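Local coordinates for protein Cfl (PDB 7A9J) that probably activates carboxylic acids with ATP and joins them to amines, as a coronafacic acid ligase of the AMP-binding enzyme family, at residues A277-A280 against N285-K288; D426-E431 against V455-D460; E482-Y487 against S499-I504. The protein carries 1 engineered substitution. All blocks are in the same frame, centred on the assembly; numbering follows the deposited sequence.

Contact 1: residues A277-A280 against N285-K288; sequences AWIA and NFHK
The ring of Phe286 reaches from the helix to Ile279 on the strand and meets it with its far end. Its CZ lies 3.5 Å from Ile279 O, and this carbonyl oxygen sits at the edge of the ring, in the ring plane, so that the polar atom faces the C-H rim of the phenyl group and not its pi cloud. The side chain of Ile279 adds an apolar contact through one branch: CG2 is 4.0 Å from Phe286 CZ and equally far from CE1. Ile279 CG1 lies beside the backbone N (chi1 -55°), which leaves CG2 anti to that N and directed at the ring. Strand 278-281, helix 283-294 and strand 306-311 form a beta-alpha-beta unit of the AMP-binding region, and the phenyl group packs between helix and sheet. There it also touches Cys307 and Ala309 and packs edge-to-face with Phe322. The Phe286 CG is anti to its own carbonyl carbon (chi1 -70°), an orientation that brings the ring end up to the strand. One residue on, Ala280 offers its backbone, with C 4.1 Å from Phe286 CZ. Its CB points away from the helix, onto Trp241 and Ile245 of helix 240-251; Trp241 lines the pocket of the bound oxo-indene carboxylic acid, which lies about 8 Å from the Ala280 side chain.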
loop_
_atom_site.group_PDB
_atom_site.type_symbol
_atom_site.label_atom_id
_atom_site.label_comp_id
_atom_site.label_asym_id
_atom_site.label_seq_id
_atom_site.Cartn_x
_atom_site.Cartn_y
_atom_site.Cartn_z
ATOM N N ALA A 277 1.990 10.304 14.841
ATOM C CA ALA A 277 3.238 9.675 15.267
ATOM C C ALA A 277 3.781 8.729 14.213
ATOM O O ALA A 277 4.975 8.386 14.265
ATOM C CB ALA A 277 3.035 8.868 16.556
ATOM N N TRP A 278 2.935 8.308 13.267
ATOM C CA TRP A 278 3.285 7.247 12.332
ATOM C C TRP A 278 2.474 7.490 11.079
ATOM O O TRP A 278 1.269 7.783 11.180
ATOM C CB TRP A 278 2.967 5.895 12.963
ATOM C CG TRP A 278 3.403 4.671 12.165
ATOM C CD1 TRP A 278 4.524 3.930 12.383
ATOM C CD2 TRP A 278 2.643 3.988 11.186
ATOM N NE1 TRP A 278 4.520 2.828 11.565
ATOM C CE2 TRP A 278 3.378 2.857 10.801
ATOM C CE3 TRP A 278 1.398 4.254 10.560
ATOM C CZ2 TRP A 278 2.931 1.948 9.841
ATOM C CZ3 TRP A 278 0.946 3.359 9.576
ATOM C CH2 TRP A 278 1.701 2.200 9.243
ATOM N N ILE A 279 3.118 7.409 9.905
ATOM C CA ILE A 279 2.450 7.713 8.647
ATOM C C ILE A 279 2.804 6.592 7.675
ATOM O O ILE A 279 3.993 6.408 7.341
ATOM C CB ILE A 279 2.931 9.045 8.050
ATOM C CG1 ILE A 279 2.754 10.186 9.066
ATOM C CG2 ILE A 279 2.202 9.320 6.745
ATOM C CD1 ILE A 279 3.307 11.520 8.522
ATOM N N ALA A 280 1.791 5.921 7.152
ATOM C CA ALA A 280 1.979 5.032 6.008
ATOM C C ALA A 280 1.574 5.733 4.719
ATOM O O ALA A 280 0.668 6.558 4.692
ATOM C CB ALA A 280 1.158 3.739 6.192
ATOM N N ASN A 285 3.317 9.358 -2.239
ATOM C CA ASN A 285 2.883 10.216 -1.127
ATOM C C ASN A 285 4.074 10.949 -0.534
ATOM O O ASN A 285 4.039 12.164 -0.340
ATOM C CB ASN A 285 2.212 9.395 -0.012
ATOM C CG ASN A 285 0.769 9.032 -0.301
ATOM O OD1 ASN A 285 0.390 7.872 -0.210
ATOM N ND2 ASN A 285 -0.059 10.030 -0.630
ATOM N N PHE A 286 5.155 10.209 -0.239
ATOM C CA PHE A 286 6.264 10.845 0.450
ATOM C C PHE A 286 7.070 11.759 -0.457
ATOM O O PHE A 286 7.585 12.788 -0.002
ATOM C CB PHE A 286 7.127 9.758 1.074
ATOM C CG PHE A 286 6.432 9.085 2.210
ATOM C CD1 PHE A 286 6.150 9.799 3.361
ATOM C CD2 PHE A 286 5.986 7.777 2.098
ATOM C CE1 PHE A 286 5.497 9.205 4.421
ATOM C CE2 PHE A 286 5.317 7.162 3.153
ATOM C CZ PHE A 286 5.071 7.871 4.338
ATOM N N HIS A 287 7.185 11.410 -1.732
ATOM C CA HIS A 287 7.813 12.313 -2.702
ATOM C C HIS A 287 7.107 13.660 -2.725
ATOM O O HIS A 287 7.753 14.718 -2.778
ATOM C CB HIS A 287 7.778 11.677 -4.090
ATOM C CG HIS A 287 8.968 10.824 -4.398
ATOM N ND1 HIS A 287 8.861 9.485 -4.724
ATOM C CD2 HIS A 287 10.294 11.107 -4.416
ATOM C CE1 HIS A 287 10.070 8.978 -4.913
ATOM N NE2 HIS A 287 10.957 9.941 -4.737
ATOM N N LYS A 288 5.769 13.637 -2.692
ATOM C CA LYS A 288 5.005 14.879 -2.676
ATOM C C LYS A 288 5.256 15.662 -1.401
ATOM O O LYS A 288 5.387 16.890 -1.433
ATOM C CB LYS A 288 3.519 14.587 -2.805
ATOM C CG LYS A 288 3.161 13.865 -4.098
ATOM C CD LYS A 288 1.793 13.176 -4.008
ATOM C CE LYS A 288 0.719 14.007 -4.682
ATOM N NZ LYS A 288 0.160 13.301 -5.874
#

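Contact 2: residues D426-E431 against V455-D460; sequences DQIKIE and VFSVPD
Ile428 drops its side chain onto Ser457, and every close contact between the segments passes through Ile428. It belongs to a short beta hairpin, strands 428-430 and 433-435, that lies beside strand 450-460, an outermost strand of the four-stranded mixed sheet in the C-terminal region. The two segments are not paired through their backbones: the nearest CA atoms, those of Ile428 and Ser457, are 6.7 Å apart, and the Ile428 side chain bridges the gap.

The packed part is small and close. Ile428 CD1 rests 3.7 Å from Ser457 CB, and the same methyl approaches the backbone just before it, 3.8 Å from Phe456 C. The extended chain of the isoleucine (chi2 169°) puts CD1 at this depth, while CG2 stays higher and meets Ser457 CB at 4.0 Å. Val435 of the hairpin and Pro437 of helix 437-445 also touch Ile428, which is buried between hairpin and sheet. The ring of Phe456 turns away from the hairpin, toward Leu520 and Ser521 of helix 517-522.

Further along, the two segments part company. Lys429 and Glu431 are exposed, and the lysine leads away from the sheet, its side chain making no contact with segment 455-460. Ile430 also stops short of that segment and lies on Val435 of its own hairpin.

At the boundary between the two regions stands the serine hydroxyl. With the Ser457 chi1 at 70°, OG lies between the backbone N and the carbonyl carbon of Ser457, 3.8 Å from Ile428 CG1. Glu465 ties both segments together here: its OE1 is hydrogen-bonded to Ser457 OG, and its OE2 to Lys429 N.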
loop_
_atom_site.group_PDB
_atom_site.type_symbol
_atom_site.label_atom_id
_atom_site.label_comp_id
_atom_site.label_asym_id
_atom_site.label_seq_id
_atom_site.Cartn_x
_atom_site.Cartn_y
_atom_site.Cartn_z
ATOM N N ASP A 426 13.792 -6.469 -15.906
ATOM C CA ASP A 426 14.690 -5.364 -16.229
ATOM C C ASP A 426 16.142 -5.781 -16.274
ATOM O O ASP A 426 17.014 -4.924 -16.482
ATOM C CB ASP A 426 14.544 -4.247 -15.198
ATOM C CG ASP A 426 13.211 -3.550 -15.293
ATOM O OD1 ASP A 426 12.631 -3.552 -16.401
ATOM O OD2 ASP A 426 12.754 -3.007 -14.265
ATOM N N GLN A 427 16.420 -7.047 -15.983
ATOM C CA GLN A 427 17.773 -7.525 -15.882
ATOM C C GLN A 427 18.428 -7.404 -17.264
ATOM O O GLN A 427 17.786 -7.652 -18.292
ATOM C CB GLN A 427 17.738 -8.997 -15.461
ATOM C CG GLN A 427 18.970 -9.756 -15.300
ATOM C CD GLN A 427 18.669 -11.255 -15.267
ATOM O OE1 GLN A 427 19.450 -12.065 -15.768
ATOM N NE2 GLN A 427 17.531 -11.615 -14.716
ATOM N N ILE A 428 19.680 -7.000 -17.275
ATOM C CA ILE A 428 20.493 -6.922 -18.509
ATOM C C ILE A 428 21.540 -8.035 -18.492
ATOM O O ILE A 428 22.088 -8.365 -17.429
ATOM C CB ILE A 428 21.156 -5.529 -18.575
ATOM C CG1 ILE A 428 20.094 -4.437 -18.693
ATOM C CG2 ILE A 428 22.240 -5.455 -19.697
ATOM C CD1 ILE A 428 20.646 -3.034 -18.502
ATOM N N LYS A 429 21.852 -8.619 -19.675
ATOM C CA LYS A 429 22.910 -9.624 -19.765
ATOM C C LYS A 429 24.118 -9.017 -20.483
ATOM O O LYS A 429 23.974 -8.460 -21.579
ATOM C CB LYS A 429 22.447 -10.874 -20.515
ATOM C CG LYS A 429 21.534 -11.742 -19.701
ATOM C CD LYS A 429 22.322 -12.681 -18.789
ATOM C CE LYS A 429 21.382 -13.632 -18.054
ATOM N NZ LYS A 429 20.690 -14.587 -18.977
ATOM N N ILE A 430 25.270 -9.078 -19.834
ATOM C CA ILE A 430 26.525 -8.621 -20.418
ATOM C C ILE A 430 27.496 -9.780 -20.362
ATOM O O ILE A 430 27.809 -10.304 -19.279
ATOM C CB ILE A 430 27.070 -7.362 -19.721
ATOM C CG1 ILE A 430 26.063 -6.178 -19.895
ATOM C CG2 ILE A 430 28.526 -7.032 -20.175
ATOM C CD1 ILE A 430 25.829 -5.695 -21.414
ATOM N N GLU A 431 27.988 -10.197 -21.534
ATOM C CA GLU A 431 28.906 -11.308 -21.590
ATOM C C GLU A 431 28.392 -12.505 -20.804
ATOM O O GLU A 431 29.163 -13.180 -20.135
ATOM C CB GLU A 431 30.311 -10.911 -21.086
ATOM C CG GLU A 431 30.989 -9.753 -21.853
ATOM C CD GLU A 431 31.407 -10.178 -23.297
ATOM O OE1 GLU A 431 31.698 -9.308 -24.146
ATOM O OE2 GLU A 431 31.435 -11.387 -23.557
ATOM N N VAL A 455 18.931 3.632 -15.847
ATOM C CA VAL A 455 19.819 2.763 -16.635
ATOM C C VAL A 455 18.972 1.716 -17.352
ATOM O O VAL A 455 18.037 1.165 -16.772
ATOM C CB VAL A 455 20.896 2.109 -15.740
ATOM C CG1 VAL A 455 21.700 1.027 -16.499
ATOM C CG2 VAL A 455 21.829 3.155 -15.162
ATOM N N PHE A 456 19.271 1.462 -18.634
ATOM C CA PHE A 456 18.530 0.475 -19.405
ATOM C C PHE A 456 19.461 -0.047 -20.500
ATOM O O PHE A 456 20.595 0.410 -20.645
ATOM C CB PHE A 456 17.277 1.054 -20.070
ATOM C CG PHE A 456 17.542 2.291 -20.955
ATOM C CD1 PHE A 456 17.543 3.560 -20.403
ATOM C CD2 PHE A 456 17.756 2.172 -22.363
ATOM C CE1 PHE A 456 17.778 4.682 -21.170
ATOM C CE2 PHE A 456 17.961 3.338 -23.162
ATOM C CZ PHE A 456 17.983 4.571 -22.568
ATOM N N SER A 457 18.994 -1.024 -21.244
ATOM C CA SER A 457 19.824 -1.480 -22.348
ATOM C C SER A 457 19.092 -1.344 -23.672
ATOM O O SER A 457 17.864 -1.219 -23.724
ATOM C CB SER A 457 20.287 -2.948 -22.148
ATOM O OG SER A 457 19.175 -3.834 -22.295
ATOM N N VAL A 458 19.893 -1.380 -24.734
ATOM C CA VAL A 458 19.391 -1.407 -26.102
ATOM C C VAL A 458 20.017 -2.599 -26.792
ATOM O O VAL A 458 21.088 -3.088 -26.391
ATOM C CB VAL A 458 19.676 -0.083 -26.860
ATOM C CG1 VAL A 458 18.855 1.037 -26.125
ATOM C CG2 VAL A 458 21.138 0.277 -26.873
ATOM N N PRO A 459 19.354 -3.108 -27.820
ATOM C CA PRO A 459 19.957 -4.185 -28.615
ATOM C C PRO A 459 21.280 -3.768 -29.219
ATOM O O PRO A 459 21.509 -2.609 -29.560
ATOM C CB PRO A 459 18.910 -4.471 -29.692
ATOM C CG PRO A 459 17.731 -3.643 -29.396
ATOM C CD PRO A 459 18.095 -2.607 -28.386
ATOM N N ASP A 460 22.168 -4.747 -29.349
ATOM C CA ASP A 460 23.472 -4.533 -29.946
ATOM C C ASP A 460 23.805 -5.761 -30.787
ATOM O O ASP A 460 23.691 -6.894 -30.296
ATOM C CB ASP A 460 24.531 -4.335 -28.854
ATOM C CG ASP A 460 25.885 -3.956 -29.435
ATOM O OD1 ASP A 460 26.217 -2.757 -29.374
ATOM O OD2 ASP A 460 26.600 -4.840 -29.970
#

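Contact 3: residues E482-Y487 against S499-I504; sequences ETIASY and SEYIFI
Ile484 lies over one face of the Tyr501 ring, displaced toward its rim, with CB 4.1 Å above the ring plane. The two side chains run in opposite directions and slide past each other, so the isoleucine meets the phenol end of the tyrosine: Ile484 CG2 is 3.6 Å from Tyr501 CE1 and as far from OH. Ile484 CG1 lies beside the backbone N (chi1 -54°), leaving CG2 anti to it, and carries CD1 along another course, toward Phe503. That ring comes from the opposite direction, and its CZ ends 4.0 Å from Ile484 CD1. A single isoleucine thus splits its branches between two aromatic residues on the same face of strand 500-503. The unit is a beta-alpha-beta one, strand 464-473, helix 481-491 and strand 500-503, in the C-terminal domain; helix and last strand have axes 10.1 Å apart at closest and run at 135°. Ala481 and Leu488 of the same helix also touch the tyrosine. Although Tyr501 OH comes up beside the helix backbone, it stays 4.0 Å from Ala485 N, too far for a hydrogen bond. The two segments are therefore held against each other by van der Waals contact and burial of apolar surface, with no directional bond between them.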
loop_
_atom_site.group_PDB
_atom_site.type_symbol
_atom_site.label_atom_id
_atom_site.label_comp_id
_atom_site.label_asym_id
_atom_site.label_seq_id
_atom_site.Cartn_x
_atom_site.Cartn_y
_atom_site.Cartn_z
ATOM N N GLU A 482 33.438 11.912 -18.373
ATOM C CA GLU A 482 34.685 11.321 -17.916
ATOM C C GLU A 482 34.719 11.230 -16.399
ATOM O O GLU A 482 35.278 10.277 -15.840
ATOM C CB GLU A 482 35.859 12.144 -18.458
ATOM C CG GLU A 482 35.923 12.241 -20.009
ATOM C CD GLU A 482 34.945 13.249 -20.652
ATOM O OE1 GLU A 482 35.328 13.893 -21.655
ATOM O OE2 GLU A 482 33.795 13.392 -20.184
ATOM N N THR A 483 34.107 12.206 -15.719
ATOM C CA THR A 483 33.966 12.133 -14.267
ATOM C C THR A 483 33.235 10.864 -13.864
ATOM O O THR A 483 33.625 10.181 -12.905
ATOM C CB THR A 483 33.206 13.357 -13.748
ATOM O OG1 THR A 483 33.895 14.555 -14.134
ATOM C CG2 THR A 483 33.065 13.310 -12.217
ATOM N N ILE A 484 32.175 10.534 -14.602
ATOM C CA ILE A 484 31.317 9.413 -14.240
ATOM C C ILE A 484 32.036 8.096 -14.485
ATOM O O ILE A 484 32.064 7.215 -13.617
ATOM C CB ILE A 484 29.996 9.498 -15.020
ATOM C CG1 ILE A 484 29.368 10.875 -14.808
ATOM C CG2 ILE A 484 29.013 8.401 -14.586
ATOM C CD1 ILE A 484 28.037 11.034 -15.506
ATOM N N ALA A 485 32.648 7.947 -15.665
ATOM C CA ALA A 485 33.337 6.697 -15.949
ATOM C C ALA A 485 34.423 6.428 -14.905
ATOM O O ALA A 485 34.524 5.314 -14.376
ATOM C CB ALA A 485 33.906 6.721 -17.374
ATOM N N SER A 486 35.212 7.445 -14.551
ATOM C CA SER A 486 36.231 7.217 -13.532
ATOM C C SER A 486 35.595 6.894 -12.183
ATOM O O SER A 486 36.051 5.986 -11.479
ATOM C CB SER A 486 37.168 8.426 -13.429
ATOM O OG SER A 486 36.490 9.562 -12.931
ATOM N N TYR A 487 34.519 7.596 -11.825
ATOM C CA TYR A 487 33.808 7.308 -10.578
ATOM C C TYR A 487 33.302 5.865 -10.539
ATOM O O TYR A 487 33.378 5.202 -9.494
ATOM C CB TYR A 487 32.653 8.306 -10.412
ATOM C CG TYR A 487 31.665 7.987 -9.312
ATOM C CD1 TYR A 487 31.935 8.292 -7.984
ATOM C CD2 TYR A 487 30.450 7.393 -9.611
ATOM C CE1 TYR A 487 31.003 7.997 -6.977
ATOM C CE2 TYR A 487 29.528 7.099 -8.631
ATOM C CZ TYR A 487 29.800 7.398 -7.321
ATOM O OH TYR A 487 28.852 7.086 -6.369
ATOM N N SER A 499 27.827 1.781 -21.347
ATOM C CA SER A 499 28.591 2.088 -22.548
ATOM C C SER A 499 28.392 3.516 -23.042
ATOM O O SER A 499 29.164 3.979 -23.896
ATOM C CB SER A 499 28.188 1.115 -23.649
ATOM O OG SER A 499 28.676 -0.181 -23.372
ATOM N N GLU A 500 27.409 4.235 -22.519
ATOM C CA GLU A 500 27.009 5.511 -23.079
ATOM C C GLU A 500 26.222 6.291 -22.042
ATOM O O GLU A 500 25.497 5.710 -21.242
ATOM C CB GLU A 500 26.158 5.275 -24.304
ATOM C CG GLU A 500 25.679 6.484 -25.008
ATOM C CD GLU A 500 25.039 6.067 -26.317
ATOM O OE1 GLU A 500 25.740 5.468 -27.161
ATOM O OE2 GLU A 500 23.828 6.275 -26.471
ATOM N N TYR A 501 26.377 7.607 -22.077
ATOM C CA TYR A 501 25.726 8.531 -21.155
ATOM C C TYR A 501 24.865 9.496 -21.962
ATOM O O TYR A 501 25.341 10.088 -22.940
ATOM C CB TYR A 501 26.806 9.284 -20.342
ATOM C CG TYR A 501 27.593 8.351 -19.470
ATOM C CD1 TYR A 501 26.984 7.749 -18.382
ATOM C CD2 TYR A 501 28.921 8.044 -19.727
ATOM C CE1 TYR A 501 27.653 6.888 -17.563
ATOM C CE2 TYR A 501 29.627 7.166 -18.882
ATOM C CZ TYR A 501 28.959 6.588 -17.805
ATOM O OH TYR A 501 29.558 5.701 -16.943
ATOM N N ILE A 502 23.596 9.630 -21.580
ATOM C CA ILE A 502 22.695 10.601 -22.184
ATOM C C ILE A 502 22.362 11.631 -21.115
ATOM O O ILE A 502 21.675 11.322 -20.138
ATOM C CB ILE A 502 21.430 9.937 -22.741
ATOM C CG1 ILE A 502 21.805 8.916 -23.829
ATOM C CG2 ILE A 502 20.500 10.992 -23.370
ATOM C CD1 ILE A 502 20.627 8.145 -24.416
ATOM N N PHE A 503 22.867 12.847 -21.273
ATOM C CA PHE A 503 22.601 13.903 -20.306
ATOM C C PHE A 503 21.309 14.596 -20.702
ATOM O O PHE A 503 21.187 15.099 -21.826
ATOM C CB PHE A 503 23.746 14.918 -20.237
ATOM C CG PHE A 503 25.030 14.342 -19.731
ATOM C CD1 PHE A 503 25.866 13.629 -20.582
ATOM C CD2 PHE A 503 25.400 14.496 -18.409
ATOM C CE1 PHE A 503 27.050 13.081 -20.119
ATOM C CE2 PHE A 503 26.587 13.962 -17.942
ATOM C CZ PHE A 503 27.415 13.252 -18.801
ATOM N N ILE A 504 20.359 14.641 -19.776
ATOM C CA ILE A 504 19.088 15.323 -19.975
ATOM C C ILE A 504 18.694 15.926 -18.632
ATOM O O ILE A 504 18.833 15.272 -17.594
ATOM C CB ILE A 504 18.018 14.355 -20.524
ATOM C CG1 ILE A 504 16.811 15.119 -21.054
ATOM C CG2 ILE A 504 17.588 13.351 -19.481
ATOM C CD1 ILE A 504 15.791 14.232 -21.727
#

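Along the chain the three contacts follow one another without overlap. Contact 1 lies in the AMP-binding region, beside the ligand pocket, while contacts 2 and 3 sit together at the far end of the molecule. Their centres are about 34 Å from that of contact 1 but only about 16 Å from each other, with nearest atoms about 5 Å apart. Contacts 2 and 3 reach the same four-stranded mixed sheet, one at its outermost strand 450-460 and the other at inner strand 500-503. In relatives of this family the C-terminal domain rotates against the larger one during catalysis; contact 1 and contact 3 would then probably belong to separately moving bodies.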